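Local coordinates for bacterial leucyl aminopeptidase (Legionella pneumophila, PDB 6ESL), which hydrolyses peptides as a type II secretion-dependent zinc aminopeptidase, probably releasing N-terminal residues such as leucine and contributing to nutrient acquisition during infection of amoebas, at residues 34-39 / 57-62; 38-43 / 48-53; 118-123 / 242-247; 193-198 / 236-241. One frame throughout, in Å; residues are numbered along the deposited sequence.

Interaction 1 of 4, residues 34-39 / 57-62; sequences ITVPHK and VETLTI
The methyl CD2 of L60 reaches from the helix in between I34 and V36, and this is the enclosed, inner part of the contact. It lies 3.8 Å from V36 CG2 and 3.9 Å from I34 CG2, the L60 side chain crossing that of I34 at about a right angle. On the side roughly opposite L60, I34 CG2 sits 3.7 Å above one face of the H38 ring, displaced toward the rim. L60, I34 and H38 thus form a short layered row in which L60 and I34 are buried.

V36 bridges the buried side and the solvent side. Its chi1 of -50° aims CG2 at L60 and CG1 at the methyl of T59, with CG1 and T59 CG2 3.6 Å apart. This approach is just as close, but it lies at the solvent edge, where the V36 and T59 side chains run antiparallel, T59 exposed and V36 partly so. The contact itself is wholly apolar. Polar order in the loop comes from H38, whose ND1 donates to V36 O at 2.8 Å, which should hold the ring's rotation, with I34 on its face.

On its other flank the helix meets the second subunit, where E58 OE2 accepts a hydrogen bond from D214 N and I62 packs on L213, both of that subunit. Within the chain, the loop between helix 28-31 and strand 39-43 is pressed against the start of helix 57-67; beneath them lies the antiparallel sheet, with L24 and V26 of strand 21-27 under L60 and I34 respectively, and I50 of strand 47-53 also against I34.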
loop_
_atom_site.group_PDB
_atom_site.type_symbol
_atom_site.label_atom_id
_atom_site.label_comp_id
_atom_site.label_asym_id
_atom_site.label_seq_id
_atom_site.Cartn_x
_atom_site.Cartn_y
_atom_site.Cartn_z
ATOM N N ILE B 34 -31.822 -3.779 5.032
ATOM C CA ILE B 34 -32.299 -3.833 6.426
ATOM C C ILE B 34 -33.790 -3.889 6.458
ATOM O O ILE B 34 -34.439 -3.054 5.843
ATOM C CB ILE B 34 -31.793 -2.615 7.266
ATOM C CG1 ILE B 34 -30.310 -2.685 7.409
ATOM C CG2 ILE B 34 -32.458 -2.601 8.656
ATOM C CD1 ILE B 34 -29.625 -1.450 7.981
ATOM N N THR B 35 -34.355 -4.859 7.170
ATOM C CA THR B 35 -35.813 -4.912 7.412
ATOM C C THR B 35 -36.281 -4.858 8.870
ATOM O O THR B 35 -37.487 -4.818 9.122
ATOM C CB THR B 35 -36.468 -6.153 6.780
ATOM O OG1 THR B 35 -35.965 -7.332 7.403
ATOM C CG2 THR B 35 -36.171 -6.180 5.278
ATOM N N VAL B 36 -35.371 -4.850 9.841
ATOM C CA VAL B 36 -35.776 -4.495 11.197
ATOM C C VAL B 36 -36.277 -3.017 11.207
ATOM O O VAL B 36 -35.858 -2.180 10.376
ATOM C CB VAL B 36 -34.637 -4.734 12.244
ATOM C CG1 VAL B 36 -34.019 -6.155 12.136
ATOM C CG2 VAL B 36 -33.536 -3.742 12.128
ATOM N N PRO B 37 -37.157 -2.682 12.147
ATOM C CA PRO B 37 -37.527 -1.269 12.322
ATOM C C PRO B 37 -36.325 -0.352 12.583
ATOM O O PRO B 37 -35.385 -0.723 13.313
ATOM C CB PRO B 37 -38.463 -1.301 13.540
ATOM C CG PRO B 37 -38.890 -2.732 13.743
ATOM C CD PRO B 37 -37.834 -3.585 13.098
ATOM N N HIS B 38 -36.300 0.793 11.930
ATOM C CA HIS B 38 -35.180 1.712 12.031
ATOM C C HIS B 38 -35.563 3.101 11.535
ATOM O O HIS B 38 -36.414 3.222 10.654
ATOM C CB HIS B 38 -33.911 1.183 11.278
ATOM C CG HIS B 38 -34.074 1.054 9.787
ATOM N ND1 HIS B 38 -34.919 0.127 9.198
ATOM C CD2 HIS B 38 -33.501 1.744 8.769
ATOM C CE1 HIS B 38 -34.870 0.262 7.883
ATOM N NE2 HIS B 38 -34.015 1.234 7.594
ATOM N N LYS B 39 -34.957 4.138 12.095
ATOM C CA LYS B 39 -35.166 5.485 11.666
ATOM C C LYS B 39 -33.921 5.950 11.037
ATOM O O LYS B 39 -32.854 5.719 11.559
ATOM C CB LYS B 39 -35.428 6.453 12.840
ATOM C CG LYS B 39 -36.687 6.276 13.598
ATOM C CD LYS B 39 -36.821 7.300 14.772
ATOM C CE LYS B 39 -38.154 7.097 15.516
ATOM N NZ LYS B 39 -38.413 7.988 16.679
ATOM N N VAL B 57 -29.570 -5.339 17.042
ATOM C CA VAL B 57 -28.233 -5.136 16.518
ATOM C C VAL B 57 -27.619 -6.427 16.016
ATOM O O VAL B 57 -26.968 -6.418 15.004
ATOM C CB VAL B 57 -27.318 -4.417 17.543
ATOM C CG1 VAL B 57 -25.888 -4.430 17.186
ATOM C CG2 VAL B 57 -27.789 -2.962 17.747
ATOM N N GLU B 58 -27.742 -7.492 16.745
ATOM C CA GLU B 58 -27.163 -8.792 16.375
ATOM C C GLU B 58 -27.790 -9.317 15.047
ATOM O O GLU B 58 -27.121 -9.914 14.220
ATOM C CB GLU B 58 -27.451 -9.829 17.511
ATOM C CG GLU B 58 -26.516 -11.024 17.390
ATOM C CD GLU B 58 -26.376 -11.771 18.690
ATOM O OE1 GLU B 58 -27.116 -12.746 18.808
ATOM O OE2 GLU B 58 -25.540 -11.374 19.568
ATOM N N THR B 59 -29.060 -9.069 14.881
ATOM C CA THR B 59 -29.761 -9.309 13.612
ATOM C C THR B 59 -29.062 -8.626 12.466
ATOM O O THR B 59 -28.832 -9.285 11.388
ATOM C CB THR B 59 -31.226 -8.961 13.724
ATOM O OG1 THR B 59 -31.822 -9.841 14.670
ATOM C CG2 THR B 59 -31.942 -9.136 12.414
ATOM N N LEU B 60 -28.594 -7.378 12.698
ATOM C CA LEU B 60 -27.881 -6.666 11.669
ATOM C C LEU B 60 -26.484 -7.212 11.428
ATOM O O LEU B 60 -25.960 -7.063 10.366
ATOM C CB LEU B 60 -27.811 -5.145 11.932
ATOM C CG LEU B 60 -29.228 -4.506 12.068
ATOM C CD1 LEU B 60 -29.122 -2.981 12.199
ATOM C CD2 LEU B 60 -30.124 -4.826 10.867
ATOM N N THR B 61 -25.857 -7.778 12.444
ATOM C CA THR B 61 -24.572 -8.460 12.268
ATOM C C THR B 61 -24.728 -9.674 11.330
ATOM O O THR B 61 -23.894 -9.846 10.425
ATOM C CB THR B 61 -23.974 -8.916 13.618
ATOM O OG1 THR B 61 -23.718 -7.752 14.411
ATOM C CG2 THR B 61 -22.619 -9.671 13.412
ATOM N N ILE B 62 -25.717 -10.456 11.567
ATOM C CA ILE B 62 -26.027 -11.632 10.767
ATOM C C ILE B 62 -26.313 -11.194 9.339
ATOM O O ILE B 62 -25.724 -11.717 8.412
ATOM C CB ILE B 62 -27.188 -12.490 11.301
ATOM C CG1 ILE B 62 -26.923 -13.050 12.730
ATOM C CG2 ILE B 62 -27.476 -13.675 10.383
ATOM C CD1 ILE B 62 -25.535 -13.630 12.900
#

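Interaction 2 of 4, residues 38-43 / 48-53; sequences HKILAE and KIIDVL
K39 and D51 face each other as a hydrogen-bonded antiparallel pair: K39 N donates to D51 O at 3.0 Å, and D51 N returns the bond to K39 O at 2.9 Å. One step on, I40 and I50 form a non-hydrogen-bonded pair, after which the register slips. L41 and A42 both face I49, a classic beta bulge. I49 O takes a short, nearly straight bond from L41 N (2.7 Å) and a weak one from A42 N, while I49 N is satisfied by A42 O at 2.9 Å.

Two carboxylate oxygens are satisfied from outside the hairpin: D51 OD2 is bound by Q23 NE2 and E43 OE1 by Q28 NE2. E43 CG lies between the backbone N and the carbonyl carbon (chi1 70°), and from there the side chain runs extended beside K48, both rising from the same face. E43 OE2 and K48 NZ nevertheless stay 4.1 Å apart, too far for a salt bridge. I50 CG2 meets the H38 ring at its edge, 3.9 Å from H38 CD2.

Strand 47-53 also pairs through its backbone with strand 21-27, whereas 39-43 is an outer strand of the four-stranded sheet within the chain. Helix 88-94 covers L41 and A42, and helix 28-31 lies against K48 on the other face.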
loop_
_atom_site.group_PDB
_atom_site.type_symbol
_atom_site.label_atom_id
_atom_site.label_comp_id
_atom_site.label_asym_id
_atom_site.label_seq_id
_atom_site.Cartn_x
_atom_site.Cartn_y
_atom_site.Cartn_z
ATOM N N HIS B 38 -36.300 0.793 11.930
ATOM C CA HIS B 38 -35.180 1.712 12.031
ATOM C C HIS B 38 -35.563 3.101 11.535
ATOM O O HIS B 38 -36.414 3.222 10.654
ATOM C CB HIS B 38 -33.911 1.183 11.278
ATOM C CG HIS B 38 -34.074 1.054 9.787
ATOM N ND1 HIS B 38 -34.919 0.127 9.198
ATOM C CD2 HIS B 38 -33.501 1.744 8.769
ATOM C CE1 HIS B 38 -34.870 0.262 7.883
ATOM N NE2 HIS B 38 -34.015 1.234 7.594
ATOM N N LYS B 39 -34.957 4.138 12.095
ATOM C CA LYS B 39 -35.166 5.485 11.666
ATOM C C LYS B 39 -33.921 5.950 11.037
ATOM O O LYS B 39 -32.854 5.719 11.559
ATOM C CB LYS B 39 -35.428 6.453 12.840
ATOM C CG LYS B 39 -36.687 6.276 13.598
ATOM C CD LYS B 39 -36.821 7.300 14.772
ATOM C CE LYS B 39 -38.154 7.097 15.516
ATOM N NZ LYS B 39 -38.413 7.988 16.679
ATOM N N ILE B 40 -34.052 6.645 9.928
ATOM C CA ILE B 40 -32.917 7.245 9.270
ATOM C C ILE B 40 -32.675 8.568 9.959
ATOM O O ILE B 40 -33.573 9.374 10.027
ATOM C CB ILE B 40 -33.152 7.529 7.785
ATOM C CG1 ILE B 40 -33.811 6.338 7.038
ATOM C CG2 ILE B 40 -31.864 7.968 7.131
ATOM C CD1 ILE B 40 -33.162 5.009 7.265
ATOM N N LEU B 41 -31.461 8.790 10.461
ATOM C CA LEU B 41 -31.130 10.032 11.147
ATOM C C LEU B 41 -30.388 10.975 10.222
ATOM O O LEU B 41 -30.411 12.203 10.425
ATOM C CB LEU B 41 -30.268 9.772 12.409
ATOM C CG LEU B 41 -30.983 8.954 13.499
ATOM C CD1 LEU B 41 -29.991 8.713 14.605
ATOM C CD2 LEU B 41 -32.248 9.560 14.044
ATOM N N ALA B 42 -29.655 10.421 9.277
ATOM C CA ALA B 42 -28.888 11.184 8.343
ATOM C C ALA B 42 -28.434 10.241 7.240
ATOM O O ALA B 42 -28.372 9.044 7.456
ATOM C CB ALA B 42 -27.641 11.771 9.040
ATOM N N GLU B 43 -28.144 10.790 6.083
ATOM C CA GLU B 43 -27.596 10.030 5.000
ATOM C C GLU B 43 -26.903 10.835 3.968
ATOM O O GLU B 43 -27.163 11.994 3.770
ATOM C CB GLU B 43 -28.579 9.064 4.381
ATOM C CG GLU B 43 -29.708 9.629 3.584
ATOM C CD GLU B 43 -30.479 8.537 2.889
ATOM O OE1 GLU B 43 -29.962 7.968 1.899
ATOM O OE2 GLU B 43 -31.581 8.249 3.336
ATOM N N LYS B 48 -25.835 5.634 5.542
ATOM C CA LYS B 48 -26.904 6.101 6.399
ATOM C C LYS B 48 -26.418 5.981 7.864
ATOM O O LYS B 48 -25.696 5.069 8.189
ATOM C CB LYS B 48 -28.162 5.260 6.277
ATOM C CG LYS B 48 -28.763 5.350 4.874
ATOM C CD LYS B 48 -30.144 4.806 4.789
ATOM C CE LYS B 48 -30.545 4.840 3.311
ATOM N NZ LYS B 48 -31.818 4.178 3.232
ATOM N N ILE B 49 -26.885 6.863 8.733
ATOM C CA ILE B 49 -26.913 6.619 10.162
ATOM C C ILE B 49 -28.314 6.339 10.553
ATOM O O ILE B 49 -29.262 7.169 10.389
ATOM C CB ILE B 49 -26.263 7.773 10.968
ATOM C CG1 ILE B 49 -24.822 7.848 10.616
ATOM C CG2 ILE B 49 -26.532 7.582 12.457
ATOM C CD1 ILE B 49 -24.046 9.068 11.042
ATOM N N ILE B 50 -28.489 5.190 11.168
ATOM C CA ILE B 50 -29.781 4.752 11.544
ATOM C C ILE B 50 -29.881 4.575 13.054
ATOM O O ILE B 50 -28.861 4.408 13.725
ATOM C CB ILE B 50 -30.171 3.407 10.877
ATOM C CG1 ILE B 50 -29.249 2.232 11.302
ATOM C CG2 ILE B 50 -30.105 3.559 9.353
ATOM C CD1 ILE B 50 -29.817 0.895 10.908
ATOM N N ASP B 51 -31.092 4.650 13.540
ATOM C CA ASP B 51 -31.396 4.363 14.910
ATOM C C ASP B 51 -32.138 3.066 14.936
ATOM O O ASP B 51 -33.143 2.913 14.193
ATOM C CB ASP B 51 -32.357 5.489 15.467
ATOM C CG ASP B 51 -32.676 5.296 16.914
ATOM O OD1 ASP B 51 -33.594 4.544 17.233
ATOM O OD2 ASP B 51 -31.911 5.790 17.751
ATOM N N VAL B 52 -31.795 2.204 15.858
ATOM C CA VAL B 52 -32.463 0.937 15.993
ATOM C C VAL B 52 -32.511 0.518 17.431
ATOM O O VAL B 52 -31.809 1.046 18.222
ATOM C CB VAL B 52 -31.699 -0.163 15.249
ATOM C CG1 VAL B 52 -31.604 0.179 13.794
ATOM C CG2 VAL B 52 -30.315 -0.339 15.840
ATOM N N LEU B 53 -33.368 -0.415 17.771
ATOM C CA LEU B 53 -33.382 -0.955 19.108
ATOM C C LEU B 53 -32.115 -1.777 19.304
ATOM O O LEU B 53 -31.677 -2.432 18.391
ATOM C CB LEU B 53 -34.517 -1.918 19.284
ATOM C CG LEU B 53 -35.963 -1.466 19.365
ATOM C CD1 LEU B 53 -36.740 -2.631 19.908
ATOM C CD2 LEU B 53 -36.076 -0.279 20.276
#

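Interaction 3 of 4, residues 118-123 / 242-247; sequences EEEVNA and TTFKRP
E120 OE2 is the atom on which both T242 and F244 converge. T242 OG1 approaches it at 3.5 Å, a long, weak hydrogen bond and not a settled one, because the same proton has another acceptor within reach. The ring atom F244 CE1 comes closer, 3.2 Å from E120 OE2, and T242 CG2 lies 3.6 Å from E120 OE2.

The glutamate gets there fully stretched. With CG opposite the backbone N (chi1 179°) and the chain extended beyond it, the carboxylate is carried straight out from helix 118-125 and meets the threonine head-on. Its plane is only 13° from that of the F244 ring, although OE2 itself comes up obliquely. T242 CG2 rests on one face of that ring, 3.7 Å above its plane and shifted toward the rim, so the threonine methyl helps to fill the corner between carboxylate and phenyl. F244 is buried, whereas E120 and T242 remain partly exposed.

The C-terminal end of the chain closes in nearby: E120 packs on I388 of helix 373-391, S392 touches both E120 and F244, and R246 NE forms a salt bridge with the terminal carboxylate of E393. The segment 242-247 is the return loop of a beta-alpha-beta crossover, joining helix 220-239 to strand 248-253, which runs parallel and next to strand 203-209 in the mixed sheet of this M28-family alpha/beta domain.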
loop_
_atom_site.group_PDB
_atom_site.type_symbol
_atom_site.label_atom_id
_atom_site.label_comp_id
_atom_site.label_asym_id
_atom_site.label_seq_id
_atom_site.Cartn_x
_atom_site.Cartn_y
_atom_site.Cartn_z
ATOM N N GLU B 118 -0.074 -18.206 -15.591
ATOM C CA GLU B 118 1.247 -18.792 -15.370
ATOM C C GLU B 118 1.925 -19.356 -16.555
ATOM O O GLU B 118 3.073 -19.020 -16.778
ATOM C CB GLU B 118 1.201 -19.879 -14.309
ATOM C CG GLU B 118 1.314 -19.250 -12.949
ATOM C CD GLU B 118 1.348 -20.237 -11.842
ATOM O OE1 GLU B 118 2.359 -20.977 -11.812
ATOM O OE2 GLU B 118 0.386 -20.226 -11.032
ATOM N N GLU B 119 1.260 -20.249 -17.294
ATOM C CA GLU B 119 1.966 -20.901 -18.390
ATOM C C GLU B 119 2.389 -19.919 -19.478
ATOM O O GLU B 119 3.550 -19.979 -19.909
ATOM C CB GLU B 119 1.182 -22.084 -19.008
ATOM C CG GLU B 119 1.020 -23.274 -18.057
ATOM C CD GLU B 119 0.187 -24.396 -18.651
ATOM O OE1 GLU B 119 -0.431 -24.177 -19.733
ATOM O OE2 GLU B 119 0.180 -25.504 -18.064
ATOM N N GLU B 120 1.495 -19.016 -19.875
ATOM C CA GLU B 120 1.806 -18.023 -20.900
ATOM C C GLU B 120 2.928 -17.076 -20.466
ATOM O O GLU B 120 3.809 -16.746 -21.260
ATOM C CB GLU B 120 0.555 -17.220 -21.262
ATOM C CG GLU B 120 0.791 -16.138 -22.304
ATOM C CD GLU B 120 -0.469 -15.361 -22.631
ATOM O OE1 GLU B 120 -1.534 -15.686 -22.067
ATOM O OE2 GLU B 120 -0.394 -14.423 -23.453
ATOM N N VAL B 121 2.892 -16.643 -19.208
ATOM C CA VAL B 121 3.941 -15.735 -18.666
ATOM C C VAL B 121 5.303 -16.430 -18.614
ATOM O O VAL B 121 6.321 -15.931 -19.135
ATOM C CB VAL B 121 3.587 -15.264 -17.231
ATOM C CG1 VAL B 121 4.762 -14.504 -16.627
ATOM C CG2 VAL B 121 2.354 -14.362 -17.230
ATOM N N ASN B 122 5.305 -17.638 -18.053
ATOM C CA ASN B 122 6.561 -18.377 -17.867
ATOM C C ASN B 122 7.213 -18.726 -19.164
ATOM O O ASN B 122 8.434 -18.682 -19.252
ATOM C CB ASN B 122 6.394 -19.596 -16.929
ATOM C CG ASN B 122 6.435 -19.178 -15.453
ATOM O OD1 ASN B 122 7.283 -18.373 -15.058
ATOM N ND2 ASN B 122 5.504 -19.658 -14.659
ATOM N N ALA B 123 6.406 -18.980 -20.186
ATOM C CA ALA B 123 6.950 -19.209 -21.552
ATOM C C ALA B 123 7.483 -17.948 -22.172
ATOM O O ALA B 123 8.555 -17.948 -22.820
ATOM C CB ALA B 123 5.874 -19.829 -22.462
ATOM N N THR B 242 -0.625 -14.406 -29.453
ATOM C CA THR B 242 -1.815 -14.283 -28.657
ATOM C C THR B 242 -2.607 -13.043 -29.041
ATOM O O THR B 242 -2.047 -11.952 -29.364
ATOM C CB THR B 242 -1.427 -14.110 -27.176
ATOM O OG1 THR B 242 -0.442 -15.081 -26.859
ATOM C CG2 THR B 242 -2.642 -14.202 -26.224
ATOM N N THR B 243 -3.916 -13.215 -28.932
ATOM C CA THR B 243 -4.866 -12.152 -29.091
ATOM C C THR B 243 -5.292 -11.777 -27.674
ATOM O O THR B 243 -5.928 -12.580 -26.992
ATOM C CB THR B 243 -6.051 -12.596 -29.974
ATOM O OG1 THR B 243 -5.565 -12.879 -31.294
ATOM C CG2 THR B 243 -7.192 -11.503 -29.977
ATOM N N PHE B 244 -4.923 -10.573 -27.230
ATOM C CA PHE B 244 -5.220 -10.194 -25.868
ATOM C C PHE B 244 -6.611 -9.616 -25.816
ATOM O O PHE B 244 -7.144 -9.258 -26.867
ATOM C CB PHE B 244 -4.127 -9.234 -25.376
ATOM C CG PHE B 244 -2.760 -9.898 -25.279
ATOM C CD1 PHE B 244 -2.492 -10.814 -24.262
ATOM C CD2 PHE B 244 -1.782 -9.620 -26.197
ATOM C CE1 PHE B 244 -1.255 -11.432 -24.158
ATOM C CE2 PHE B 244 -0.539 -10.223 -26.096
ATOM C CZ PHE B 244 -0.275 -11.134 -25.077
ATOM N N LYS B 245 -7.209 -9.572 -24.635
ATOM C CA LYS B 245 -8.496 -8.902 -24.424
ATOM C C LYS B 245 -8.428 -7.372 -24.293
ATOM O O LYS B 245 -9.468 -6.741 -24.116
ATOM C CB LYS B 245 -9.161 -9.456 -23.175
ATOM C CG LYS B 245 -9.614 -10.896 -23.373
ATOM C CD LYS B 245 -10.134 -11.443 -22.048
ATOM C CE LYS B 245 -11.388 -10.718 -21.577
ATOM N NZ LYS B 245 -11.846 -11.440 -20.343
ATOM N N ARG B 246 -7.219 -6.782 -24.301
ATOM C CA ARG B 246 -7.030 -5.317 -24.108
ATOM C C ARG B 246 -5.886 -4.858 -24.982
ATOM O O ARG B 246 -4.962 -5.627 -25.225
ATOM C CB ARG B 246 -6.711 -4.942 -22.615
ATOM C CG ARG B 246 -7.745 -5.363 -21.604
ATOM C CD ARG B 246 -7.245 -5.142 -20.215
ATOM N NE ARG B 246 -8.292 -5.474 -19.256
ATOM C CZ ARG B 246 -9.360 -4.714 -18.963
ATOM N NH1 ARG B 246 -9.601 -3.562 -19.569
ATOM N NH2 ARG B 246 -10.250 -5.115 -18.099
ATOM N N PRO B 247 -5.938 -3.602 -25.460
ATOM C CA PRO B 247 -4.737 -3.079 -26.125
ATOM C C PRO B 247 -3.598 -2.901 -25.079
ATOM O O PRO B 247 -3.850 -2.613 -23.883
ATOM C CB PRO B 247 -5.186 -1.736 -26.659
ATOM C CG PRO B 247 -6.349 -1.343 -25.818
ATOM C CD PRO B 247 -6.960 -2.559 -25.227
#

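Interaction 4 of 4, residues 193-198 / 236-241; sequences TVIGKD and VILSSK
Apolar contact between I195 and the pair I237 and L238 makes up the whole of the interface. I195 points from its strand toward the helix, and its CD1 lodges between the two helix residues, 3.7 Å from I237 CG2 and 3.7 Å from L238 CD2. The same leucine methyl also touches the carbon that bears CD1, L238 CD2 lying 3.7 Å from I195 CG1. Both helix side chains cross I195 obliquely. I237 offers CG2, which its chi1 of -56° sets opposite the backbone N, while the rest of the side chain heads away from the strand. All three residues are buried, and F250 of the neighbouring strand touches both I195 and I237. F164 of helix 151-170 leans on I195 and L238.

This is helix-on-sheet packing in the alpha/beta core of the M28 peptidase domain: helix 220-239, which connects the parallel strands 203-209 and 248-253, lays its C-terminal turn over the end of strand 188-195.

Hydrogen bonds operate along the helix end instead of between the two segments. I237 O accepts from S240 twice, from OG at 2.7 Å and from N at 3.0 Å, so one residue grips this carbonyl through both its backbone and its side chain. S239 OG turns back to V236 O at 3.0 Å, lying 34° out of the carbonyl plane. Just beyond, S240 O receives a hydrogen bond from NH1 of R173, a residue whose side chain also meets I195.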
loop_
_atom_site.group_PDB
_atom_site.type_symbol
_atom_site.label_atom_id
_atom_site.label_comp_id
_atom_site.label_asym_id
_atom_site.label_seq_id
_atom_site.Cartn_x
_atom_site.Cartn_y
_atom_site.Cartn_z
ATOM N N THR B 193 3.203 3.626 -28.694
ATOM C CA THR B 193 3.118 2.409 -29.489
ATOM C C THR B 193 1.965 1.578 -28.951
ATOM O O THR B 193 1.590 1.711 -27.786
ATOM C CB THR B 193 4.417 1.589 -29.414
ATOM O OG1 THR B 193 4.505 0.941 -28.141
ATOM C CG2 THR B 193 5.627 2.492 -29.604
ATOM N N VAL B 194 1.400 0.720 -29.793
ATOM C CA VAL B 194 0.247 -0.079 -29.371
ATOM C C VAL B 194 0.212 -1.416 -30.051
ATOM O O VAL B 194 0.505 -1.494 -31.272
ATOM C CB VAL B 194 -1.107 0.682 -29.512
ATOM C CG1 VAL B 194 -1.433 1.047 -30.955
ATOM C CG2 VAL B 194 -2.246 -0.074 -28.843
ATOM N N ILE B 195 -0.113 -2.448 -29.265
ATOM C CA ILE B 195 -0.310 -3.810 -29.761
ATOM C C ILE B 195 -1.754 -4.151 -29.497
ATOM O O ILE B 195 -2.138 -4.235 -28.336
ATOM C CB ILE B 195 0.641 -4.836 -29.107
ATOM C CG1 ILE B 195 2.089 -4.456 -29.436
ATOM C CG2 ILE B 195 0.408 -6.244 -29.677
ATOM C CD1 ILE B 195 3.100 -5.006 -28.441
ATOM N N GLY B 196 -2.538 -4.339 -30.585
ATOM C CA GLY B 196 -3.999 -4.498 -30.480
ATOM C C GLY B 196 -4.723 -3.175 -30.681
ATOM O O GLY B 196 -5.637 -2.804 -29.902
ATOM N N LYS B 197 -4.325 -2.467 -31.731
ATOM C CA LYS B 197 -4.788 -1.105 -32.015
ATOM C C LYS B 197 -6.295 -0.943 -32.093
ATOM O O LYS B 197 -6.790 0.109 -31.731
ATOM C CB LYS B 197 -4.189 -0.577 -33.293
ATOM C CG LYS B 197 -4.789 -1.217 -34.546
ATOM C CD LYS B 197 -3.893 -1.063 -35.757
ATOM C CE LYS B 197 -4.658 -1.332 -37.051
ATOM N NZ LYS B 197 -3.983 -0.711 -38.197
ATOM N N ASP B 198 -7.007 -1.974 -32.554
ATOM C CA ASP B 198 -8.480 -1.917 -32.681
ATOM C C ASP B 198 -9.304 -2.391 -31.485
ATOM O O ASP B 198 -10.518 -2.331 -31.528
ATOM C CB ASP B 198 -8.937 -2.617 -33.977
ATOM C CG ASP B 198 -8.319 -1.991 -35.191
ATOM O OD1 ASP B 198 -8.346 -0.744 -35.211
ATOM O OD2 ASP B 198 -7.760 -2.691 -36.081
ATOM N N VAL B 236 9.034 -9.284 -27.067
ATOM C CA VAL B 236 8.432 -10.559 -26.670
ATOM C C VAL B 236 6.922 -10.594 -26.969
ATOM O O VAL B 236 6.417 -11.582 -27.502
ATOM C CB VAL B 236 8.754 -10.921 -25.169
ATOM C CG1 VAL B 236 7.928 -12.102 -24.715
ATOM C CG2 VAL B 236 10.278 -11.174 -24.964
ATOM N N ILE B 237 6.203 -9.528 -26.647
ATOM C CA ILE B 237 4.765 -9.464 -26.976
ATOM C C ILE B 237 4.549 -9.459 -28.512
ATOM O O ILE B 237 3.666 -10.157 -29.030
ATOM C CB ILE B 237 4.143 -8.183 -26.402
ATOM C CG1 ILE B 237 4.383 -8.081 -24.888
ATOM C CG2 ILE B 237 2.642 -8.180 -26.618
ATOM C CD1 ILE B 237 4.095 -9.354 -24.111
ATOM N N LEU B 238 5.383 -8.698 -29.224
ATOM C CA LEU B 238 5.267 -8.614 -30.698
ATOM C C LEU B 238 5.476 -9.942 -31.370
ATOM O O LEU B 238 4.913 -10.156 -32.456
ATOM C CB LEU B 238 6.291 -7.659 -31.279
ATOM C CG LEU B 238 6.038 -6.189 -31.037
ATOM C CD1 LEU B 238 7.252 -5.426 -31.514
ATOM C CD2 LEU B 238 4.743 -5.754 -31.716
ATOM N N SER B 239 6.340 -10.794 -30.779
ATOM C CA SER B 239 6.662 -12.122 -31.317
ATOM C C SER B 239 5.640 -13.170 -30.832
ATOM O O SER B 239 5.616 -14.276 -31.330
ATOM C CB SER B 239 8.092 -12.529 -30.944
ATOM O OG SER B 239 8.155 -12.851 -29.570
ATOM N N SER B 240 4.753 -12.844 -29.912
ATOM C CA SER B 240 3.711 -13.813 -29.609
ATOM C C SER B 240 2.537 -13.752 -30.631
ATOM O O SER B 240 2.365 -12.776 -31.377
ATOM C CB SER B 240 3.226 -13.665 -28.181
ATOM O OG SER B 240 2.623 -12.427 -27.989
ATOM N N LYS B 241 1.740 -14.809 -30.617
ATOM C CA LYS B 241 0.613 -14.979 -31.476
ATOM C C LYS B 241 -0.688 -14.815 -30.719
ATOM O O LYS B 241 -1.747 -15.009 -31.297
ATOM C CB LYS B 241 0.673 -16.382 -32.042
ATOM C CG LYS B 241 2.026 -16.792 -32.563
ATOM C CD LYS B 241 2.379 -16.100 -33.871
ATOM C CE LYS B 241 3.661 -16.705 -34.446
ATOM N NZ LYS B 241 3.866 -16.279 -35.841
#

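How the interactions relate
The four contacts fall into two distant pairs. Interactions 1 and 2 share H38 and K39 in the small N-terminal sheet unit, with centres 10 Å apart and I34 CD1 3.8 Å from I50 CD1. Interactions 3 and 4 belong to the peptidase domain, with centres 11 Å apart; F244 CE2 meets I237 CG2 at 3.8 Å. Between interactions 2 and 3 the nearest atoms are about 30 Å apart. Helix 220-239, whose last turn serves interaction 4, carries the zinc ligand D222 near its start. T61 packs on E257 of the second subunit, the residue that binds zinc in this chain, so the helix of interaction 1 probably lies beside the partner's zinc site.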